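Local coordinates for uncharacterized protein (PDB 3WXB) that catalyses the NAD(P)H-dependent reduction of carbonyl compounds as a short-chain dehydrogenase/reductase with a Rossmann fold, at residues 32-37 / 69-74; 40-45 / 252-257; 84-87 / 92-95. All coordinates share one frame; numbering follows the deposited sequence.

Overall arrangement
Reading from the N terminus, the loop 32-37 after strand 28-31 opens contact 1, and residues 40-45 of the next helix open contact 2 before contact 1 has closed. Contact 1 closes at 69-74, after 31 intervening residues, and ties the cofactor loop to helix 69-77. Contact 3 follows in series: 84-87 and 92-95 enclose only four residues and join the end of an outermost strand to helix 91-105. Contact 2 closes last, at 252-257, joining helix 37-47 to helix 247-260; it crosses contact 1 and has contact 3 nested inside its long loop. Contacts 1 and 2 touch through L40, contacts 1 and 3 through T32 and L86; contacts 1 and 3 also share the bound NADPH.

Contact 1. Residues 32-37 / 69-74; sequences TGANRG and QELQKL. With NDP (NADPH dihydro-nicotinamide-adenine-dinucleotide phosphate), chain C.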
# COMPACT_ATOMS: atom_id res chain seq x y z
N THR A 32 16.47 -1.12 11.72
CA THR A 32 16.36 0.32 11.33
C THR A 32 15.54 1.06 12.36
O THR A 32 14.65 0.48 13.01
CB THR A 32 15.79 0.53 9.93
OG1 THR A 32 14.41 0.09 9.88
CG2 THR A 32 16.62 -0.13 8.84
N GLY A 33 15.79 2.37 12.56
CA GLY A 33 14.99 3.15 13.51
C GLY A 33 15.29 2.74 14.93
O GLY A 33 14.40 2.63 15.78
N ALA A 34 16.57 2.48 15.22
CA ALA A 34 16.92 1.83 16.49
C ALA A 34 17.18 2.75 17.70
O ALA A 34 17.54 2.24 18.78
CB ALA A 34 18.12 0.92 16.30
N ASN A 35 17.04 4.08 17.56
CA ASN A 35 17.38 4.96 18.68
C ASN A 35 16.33 5.16 19.72
O ASN A 35 16.65 5.54 20.87
CB ASN A 35 17.89 6.32 18.18
CG ASN A 35 16.91 6.99 17.27
OD1 ASN A 35 16.53 6.45 16.21
ND2 ASN A 35 16.48 8.20 17.65
N ARG A 36 15.06 4.94 19.38
CA ARG A 36 14.03 5.11 20.37
C ARG A 36 12.89 4.16 19.97
O ARG A 36 13.01 3.47 18.96
CB ARG A 36 13.52 6.57 20.40
CG ARG A 36 13.00 7.08 19.04
CD ARG A 36 12.87 8.68 19.04
NE ARG A 36 12.54 9.13 17.70
CZ ARG A 36 11.31 9.44 17.30
NH1 ARG A 36 10.32 9.40 18.16
NH2 ARG A 36 11.09 9.83 16.03
N GLY A 37 11.82 4.14 20.75
CA GLY A 37 10.61 3.36 20.45
C GLY A 37 10.85 1.87 20.32
O GLY A 37 11.71 1.27 20.98
N GLN A 69 21.46 9.15 22.07
CA GLN A 69 22.18 9.11 23.33
C GLN A 69 22.07 7.74 23.97
O GLN A 69 23.09 7.15 24.35
CB GLN A 69 21.54 10.11 24.26
CG GLN A 69 22.49 10.83 25.14
CD GLN A 69 21.92 12.17 25.53
OE1 GLN A 69 22.05 13.14 24.79
NE2 GLN A 69 21.27 12.22 26.69
N GLU A 70 20.84 7.26 24.13
CA GLU A 70 20.72 6.02 24.87
C GLU A 70 21.33 4.84 24.11
O GLU A 70 21.91 3.93 24.72
CB GLU A 70 19.29 5.77 25.35
CG GLU A 70 19.26 5.24 26.77
CD GLU A 70 18.41 3.99 26.85
OE1 GLU A 70 17.18 4.09 26.62
OE2 GLU A 70 18.98 2.89 27.13
N LEU A 71 21.32 4.92 22.78
CA LEU A 71 22.00 3.91 21.93
C LEU A 71 23.49 3.91 22.11
O LEU A 71 24.11 2.85 22.11
CB LEU A 71 21.77 4.15 20.44
CG LEU A 71 20.94 3.24 19.54
CD1 LEU A 71 21.17 3.56 18.02
CD2 LEU A 71 21.07 1.67 19.84
N GLN A 72 24.08 5.10 22.13
CA GLN A 72 25.52 5.25 22.33
C GLN A 72 25.91 4.68 23.70
O GLN A 72 26.98 4.11 23.85
CB GLN A 72 25.90 6.73 22.23
CG GLN A 72 25.86 7.28 20.80
CD GLN A 72 26.86 6.62 19.86
OE1 GLN A 72 27.63 5.75 20.26
NE2 GLN A 72 26.83 7.01 18.60
N LYS A 73 25.04 4.85 24.69
CA LYS A 73 25.26 4.31 26.03
C LYS A 73 25.39 2.82 25.88
O LYS A 73 26.44 2.25 26.16
CB LYS A 73 24.06 4.61 26.90
CG LYS A 73 24.35 5.07 28.28
CD LYS A 73 23.29 6.11 28.70
CE LYS A 73 23.67 7.51 28.22
NZ LYS A 73 22.54 8.50 28.26
N LEU A 74 24.33 2.19 25.37
CA LEU A 74 24.32 0.76 25.12
C LEU A 74 25.57 0.27 24.42
O LEU A 74 26.14 -0.77 24.81
CB LEU A 74 23.09 0.35 24.28
CG LEU A 74 21.76 0.03 24.95
CD1 LEU A 74 20.77 -0.38 23.85
CD2 LEU A 74 21.88 -1.09 26.06
PA NDP C . 8.67 6.11 16.86
O1A NDP C . 8.04 7.31 16.22
O2A NDP C . 8.72 6.09 18.26
O5B NDP C . 10.06 5.89 16.36
C5B NDP C . 10.32 6.09 14.94
C4B NDP C . 11.69 5.59 14.66
O4B NDP C . 11.95 5.49 13.15
C3B NDP C . 12.80 6.54 15.18
O3B NDP C . 14.00 5.68 15.37
C2B NDP C . 13.04 7.43 13.94
O2B NDP C . 14.32 8.10 13.95
C1B NDP C . 13.01 6.38 12.80
N9A NDP C . 12.72 7.09 11.44
C8A NDP C . 11.63 7.78 11.02
N7A NDP C . 11.88 8.23 9.77
C5A NDP C . 13.14 7.96 9.47
C6A NDP C . 13.88 8.20 8.37
N6A NDP C . 13.33 8.89 7.36
N1A NDP C . 15.14 7.74 8.29
C2A NDP C . 15.67 6.98 9.31
N3A NDP C . 14.90 6.77 10.45
C4A NDP C . 13.65 7.22 10.48
O3 NDP C . 7.80 4.87 16.22
PN NDP C . 7.59 3.44 16.94
O1N NDP C . 6.33 3.49 17.66
O2N NDP C . 8.84 2.99 17.59
O5D NDP C . 7.32 2.60 15.57
C5D NDP C . 8.28 1.73 14.93
C4D NDP C . 7.54 0.92 13.86
O4D NDP C . 6.44 0.25 14.46
C3D NDP C . 6.92 1.90 12.83
O3D NDP C . 7.11 1.28 11.56
C2D NDP C . 5.49 1.97 13.17
O2D NDP C . 4.68 2.26 12.03
C1D NDP C . 5.23 0.58 13.70
N1N NDP C . 4.02 0.55 14.57
C2N NDP C . 3.93 1.26 15.78
C3N NDP C . 2.77 1.19 16.56
C7N NDP C . 2.66 1.84 17.80
O7N NDP C . 1.60 1.77 18.42
N7N NDP C . 3.79 2.41 18.33
C4N NDP C . 1.66 0.46 16.10
C5N NDP C . 1.70 -0.25 14.89
C6N NDP C . 2.86 -0.19 14.10
P2B NDP C . 14.46 9.63 14.56
O1X NDP C . 15.64 10.01 13.77
O2X NDP C . 14.57 9.37 16.00
O3X NDP C . 13.21 10.32 14.13
O HOH W 1 19.11 6.60 21.70
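L71 of helix 69-77 points its forked end at the backbone of A34 and N35. Its CG lies 3.6 Å from A34 O, with both methyls close to the same oxygen, so the loop meets the helix through its main chain more than through side chains. A water makes the polar link beside this packing: it donates to N35 O (2.8 Å) and accepts from L71 N (3.0 Å) in the first turn of the helix.

The N35 amide turns the other way, to NADPH. With CG lodged between the backbone N and the carbonyl carbon (chi1 56°), OD1 accepts from the ribose hydroxyl O3B at 2.8 Å, while ND2 donates to phosphate oxygen O2X at 2.8 Å and also to R67 O. R36, extended from CG to NE, reaches the same phosphate with its guanidinium edge, P2B lying in the group's plane. R36 NE binds O2X at 2.7 Å and 177°, and NH2 binds O3X at 2.9 Å.

Two N-H groups therefore grip O2X in this TGxxxGxG loop, and the guanidinium probably offsets phosphate charge, consistent with the use of NADPH.

Contact 2. Residues 40-45 / 252-257; sequences LGFVQH and GGMLKV
F42 reaches from helix 37-47 to M254 and L255 of helix 247-260, and its contacts tighten atom by atom. CB leaves its helix at a slant to the partner segment and is still 5.7 Å from L255 CD2. At CG the gap to that methyl has shrunk to 4.9 Å. CD1 comes into contact with both L255 methyls, and CE1 lies closest, 3.5 Å from L255 CD2. The other methyl, L255 CD1, stands at the ring edge in its plane, 3.9 Å from F42 CE1. At the far end CZ touches M254 CE at 3.5 Å, with CE2 a little farther from the same methyl.

M254 runs at about a right angle to the phenylalanine, and its bend at chi3 (-75°) turns CE toward CZ of the ring. Its SD stands 5.1 Å from the centroid of the F42 ring, 70° off the normal: an oblique Met-aromatic contact.

In the Rossmann fold these two helices, some 200 residues apart in sequence, lie against the parallel sheet, where F42 and M254 both touch I177 of strand 173-177. Their segment axes approach to 10.4 Å with a signed crossing angle of -63°. F42 also lies close to I38 and N116, which bind NADPH, consistent with a second-shell place behind the cofactor site.

The other end of the interface is closer between backbones. G252 has no side chain, and the H45 imidazole lies against its main chain, ND1 3.9 Å from G252 CA. H45 NE2 is hydrogen-bonded to D248 OD1, one turn earlier on helix 247-260, which probably helps to hold the ring in this rotation.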
# COMPACT_ATOMS: atom_id res chain seq x y z
N LEU A 40 14.55 0.70 19.35
CA LEU A 40 15.46 0.59 20.53
C LEU A 40 15.17 -0.69 21.35
O LEU A 40 16.11 -1.41 21.72
CB LEU A 40 15.42 1.86 21.41
CG LEU A 40 16.36 1.87 22.64
CD1 LEU A 40 17.85 1.71 22.24
CD2 LEU A 40 16.14 3.13 23.47
N GLY A 41 13.88 -0.98 21.58
CA GLY A 41 13.47 -2.26 22.18
C GLY A 41 14.07 -3.48 21.49
O GLY A 41 14.63 -4.37 22.14
N PHE A 42 13.97 -3.54 20.16
CA PHE A 42 14.57 -4.64 19.44
C PHE A 42 16.04 -4.80 19.80
O PHE A 42 16.51 -5.94 20.06
CB PHE A 42 14.42 -4.49 17.92
CG PHE A 42 13.13 -5.10 17.39
CD1 PHE A 42 12.91 -6.47 17.50
CD2 PHE A 42 12.15 -4.31 16.79
CE1 PHE A 42 11.73 -7.04 17.03
CE2 PHE A 42 10.96 -4.84 16.31
CZ PHE A 42 10.75 -6.27 16.43
N VAL A 43 16.77 -3.68 19.82
CA VAL A 43 18.23 -3.72 20.10
C VAL A 43 18.53 -4.28 21.48
O VAL A 43 19.37 -5.21 21.60
CB VAL A 43 18.94 -2.36 19.81
CG1 VAL A 43 20.36 -2.32 20.42
CG2 VAL A 43 19.01 -2.21 18.27
N GLN A 44 17.86 -3.74 22.49
CA GLN A 44 18.03 -4.18 23.87
C GLN A 44 17.68 -5.68 24.05
O GLN A 44 18.35 -6.42 24.78
CB GLN A 44 17.13 -3.36 24.80
CG GLN A 44 17.41 -1.80 24.79
CD GLN A 44 16.39 -1.05 25.52
OE1 GLN A 44 15.17 -1.37 25.46
NE2 GLN A 44 16.83 -0.01 26.24
N HIS A 45 16.58 -6.12 23.43
CA HIS A 45 16.16 -7.51 23.55
C HIS A 45 17.07 -8.44 22.80
O HIS A 45 17.37 -9.58 23.29
CB HIS A 45 14.68 -7.68 23.15
CG HIS A 45 13.73 -7.23 24.23
ND1 HIS A 45 12.91 -8.10 24.91
CD2 HIS A 45 13.48 -6.00 24.72
CE1 HIS A 45 12.18 -7.41 25.78
NE2 HIS A 45 12.52 -6.14 25.69
N GLY A 252 9.28 -8.29 23.22
CA GLY A 252 9.49 -9.65 23.81
C GLY A 252 8.55 -10.60 23.10
O GLY A 252 8.95 -11.69 22.72
N GLY A 253 7.30 -10.16 22.87
CA GLY A 253 6.34 -10.95 22.10
C GLY A 253 6.79 -11.21 20.67
O GLY A 253 6.80 -12.39 20.22
N MET A 254 7.16 -10.14 19.92
CA MET A 254 7.60 -10.33 18.54
C MET A 254 8.77 -11.29 18.38
O MET A 254 8.89 -12.01 17.38
CB MET A 254 7.90 -8.96 17.84
CG MET A 254 6.54 -8.17 17.53
SD MET A 254 6.94 -6.67 16.60
CE MET A 254 7.65 -5.65 17.93
N LEU A 255 9.69 -11.25 19.33
CA LEU A 255 10.84 -12.09 19.19
C LEU A 255 10.43 -13.56 19.46
O LEU A 255 10.96 -14.46 18.82
CB LEU A 255 11.95 -11.60 20.18
CG LEU A 255 12.75 -10.35 19.74
CD1 LEU A 255 13.26 -10.42 18.32
CD2 LEU A 255 11.80 -9.23 19.72
N LYS A 256 9.51 -13.80 20.39
CA LYS A 256 8.97 -15.19 20.58
C LYS A 256 8.28 -15.69 19.29
O LYS A 256 8.57 -16.80 18.76
CB LYS A 256 8.04 -15.20 21.79
CG LYS A 256 8.87 -15.46 23.13
CD LYS A 256 8.41 -14.91 24.43
CE LYS A 256 6.96 -14.67 24.60
NZ LYS A 256 6.92 -13.99 25.96
N VAL A 257 7.45 -14.81 18.71
CA VAL A 257 6.84 -15.08 17.41
C VAL A 257 7.89 -15.46 16.42
O VAL A 257 7.78 -16.55 15.82
CB VAL A 257 5.97 -13.89 16.85
CG1 VAL A 257 5.51 -14.26 15.37
CG2 VAL A 257 4.83 -13.68 17.76

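Contact 3. Residues 84-87 / 92-95; sequences VPLE and ASIK. With NDP (NADPH dihydro-nicotinamide-adenine-dinucleotide phosphate), chain C.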
# COMPACT_ATOMS: atom_id res chain seq x y z
N VAL A 84 25.01 2.32 13.02
CA VAL A 84 25.09 2.65 11.59
C VAL A 84 24.24 3.91 11.22
O VAL A 84 22.99 3.93 11.42
CB VAL A 84 24.69 1.42 10.69
CG1 VAL A 84 24.97 1.70 9.19
CG2 VAL A 84 25.44 0.11 11.11
N PRO A 85 24.92 5.01 10.74
CA PRO A 85 24.10 6.16 10.26
C PRO A 85 23.30 5.81 9.03
O PRO A 85 23.82 5.20 8.09
CB PRO A 85 25.15 7.30 9.92
CG PRO A 85 26.51 6.56 9.79
CD PRO A 85 26.38 5.22 10.57
N LEU A 86 22.03 6.20 9.05
CA LEU A 86 21.15 5.86 7.91
C LEU A 86 19.94 6.80 7.86
O LEU A 86 19.22 6.94 8.83
CB LEU A 86 20.66 4.38 8.02
CG LEU A 86 19.64 3.86 6.96
CD1 LEU A 86 20.14 3.96 5.55
CD2 LEU A 86 19.18 2.36 7.27
N GLU A 87 19.72 7.38 6.69
CA GLU A 87 18.50 8.13 6.40
C GLU A 87 17.78 7.21 5.39
O GLU A 87 18.20 7.05 4.23
CB GLU A 87 18.87 9.53 5.82
CG GLU A 87 17.72 10.26 5.08
CD GLU A 87 16.44 10.27 5.88
OE1 GLU A 87 16.41 10.84 6.98
OE2 GLU A 87 15.43 9.68 5.38
N ALA A 92 21.28 6.93 -1.48
CA ALA A 92 22.74 7.01 -1.28
C ALA A 92 23.14 6.61 0.12
O ALA A 92 24.18 5.97 0.31
CB ALA A 92 23.31 8.50 -1.67
N SER A 93 22.32 6.97 1.10
CA SER A 93 22.56 6.62 2.50
C SER A 93 22.29 5.11 2.74
O SER A 93 23.01 4.44 3.53
CB SER A 93 21.67 7.44 3.38
OG SER A 93 21.89 7.14 4.74
N ILE A 94 21.28 4.58 2.09
CA ILE A 94 21.02 3.15 2.05
C ILE A 94 22.22 2.43 1.45
O ILE A 94 22.72 1.48 1.98
CB ILE A 94 19.79 2.81 1.20
CG1 ILE A 94 18.53 3.35 1.88
CG2 ILE A 94 19.69 1.36 0.95
CD1 ILE A 94 17.28 3.20 1.09
N LYS A 95 22.68 2.92 0.33
CA LYS A 95 23.84 2.35 -0.30
C LYS A 95 25.03 2.31 0.64
O LYS A 95 25.66 1.30 0.78
CB LYS A 95 24.21 3.12 -1.57
CG LYS A 95 25.17 2.37 -2.48
CD LYS A 95 25.41 3.06 -3.78
CE LYS A 95 26.72 2.62 -4.39
NZ LYS A 95 26.53 1.97 -5.71
PA NDP C . 8.67 6.11 16.86
O1A NDP C . 8.04 7.31 16.22
O2A NDP C . 8.72 6.09 18.26
O5B NDP C . 10.06 5.89 16.36
C5B NDP C . 10.32 6.09 14.94
C4B NDP C . 11.69 5.59 14.66
O4B NDP C . 11.95 5.49 13.15
C3B NDP C . 12.80 6.54 15.18
O3B NDP C . 14.00 5.68 15.37
C2B NDP C . 13.04 7.43 13.94
O2B NDP C . 14.32 8.10 13.95
C1B NDP C . 13.01 6.38 12.80
N9A NDP C . 12.72 7.09 11.44
C8A NDP C . 11.63 7.78 11.02
N7A NDP C . 11.88 8.23 9.77
C5A NDP C . 13.14 7.96 9.47
C6A NDP C . 13.88 8.20 8.37
N6A NDP C . 13.33 8.89 7.36
N1A NDP C . 15.14 7.74 8.29
C2A NDP C . 15.67 6.98 9.31
N3A NDP C . 14.90 6.77 10.45
C4A NDP C . 13.65 7.22 10.48
O3 NDP C . 7.80 4.87 16.22
PN NDP C . 7.59 3.44 16.94
O1N NDP C . 6.33 3.49 17.66
O2N NDP C . 8.84 2.99 17.59
O5D NDP C . 7.32 2.60 15.57
C5D NDP C . 8.28 1.73 14.93
C4D NDP C . 7.54 0.92 13.86
O4D NDP C . 6.44 0.25 14.46
C3D NDP C . 6.92 1.90 12.83
O3D NDP C . 7.11 1.28 11.56
C2D NDP C . 5.49 1.97 13.17
O2D NDP C . 4.68 2.26 12.03
C1D NDP C . 5.23 0.58 13.70
N1N NDP C . 4.02 0.55 14.57
C2N NDP C . 3.93 1.26 15.78
C3N NDP C . 2.77 1.19 16.56
C7N NDP C . 2.66 1.84 17.80
O7N NDP C . 1.60 1.77 18.42
N7N NDP C . 3.79 2.41 18.33
C4N NDP C . 1.66 0.46 16.10
C5N NDP C . 1.70 -0.25 14.89
C6N NDP C . 2.86 -0.19 14.10
P2B NDP C . 14.46 9.63 14.56
O1X NDP C . 15.64 10.01 13.77
O2X NDP C . 14.57 9.37 16.00
O3X NDP C . 13.21 10.32 14.13
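The adenine end of the NADPH pocket is built here, where E87, just past strand 81-85, meets S93 on helix 91-105. The link is a hydrogen bond from E87 N to S93 OG, 2.9 Å long and nearly straight at 175°. S93 OG is anti to its own nitrogen (chi1 -179°), which points the hydroxyl at the loop and also brings it to 3.5 Å from L86 CA.

L86 packs beside that bond: its CD1 rests on the helix backbone, 3.5 Å from S93 O, and meets I94 CG1 in an apolar contact at 4.1 Å. L86 O faces the adenine, 3.6 Å from C2A of NADPH.

With its main chain tied to the helix, E87 leads its carboxylate away from the helix, to the cofactor. A bend at chi2 brings OE2 to the adenine amino group, where N6A donates to it at 3.0 Å and 158°. The same oxygen is hydrogen-bonded to T89 OG1, and OE1 makes a salt bridge with R61, so both carboxylate oxygens are held. Cutting E87 back to an alanine would probably leave the adenine amino group without this acceptor and R61 without its carboxylate mate.

Around the contact, backbone hydrogen bonds join V84 and L86 to C60 of strand 55-60, so the backbone pairing with that strand continues past the end of strand 81-85. Behind it I94 packs on L146, L147 and A150 of helix 130-160, and L86 also touches L147, so helix 130-160 packs against both segments of the contact next to the edge of the sheet.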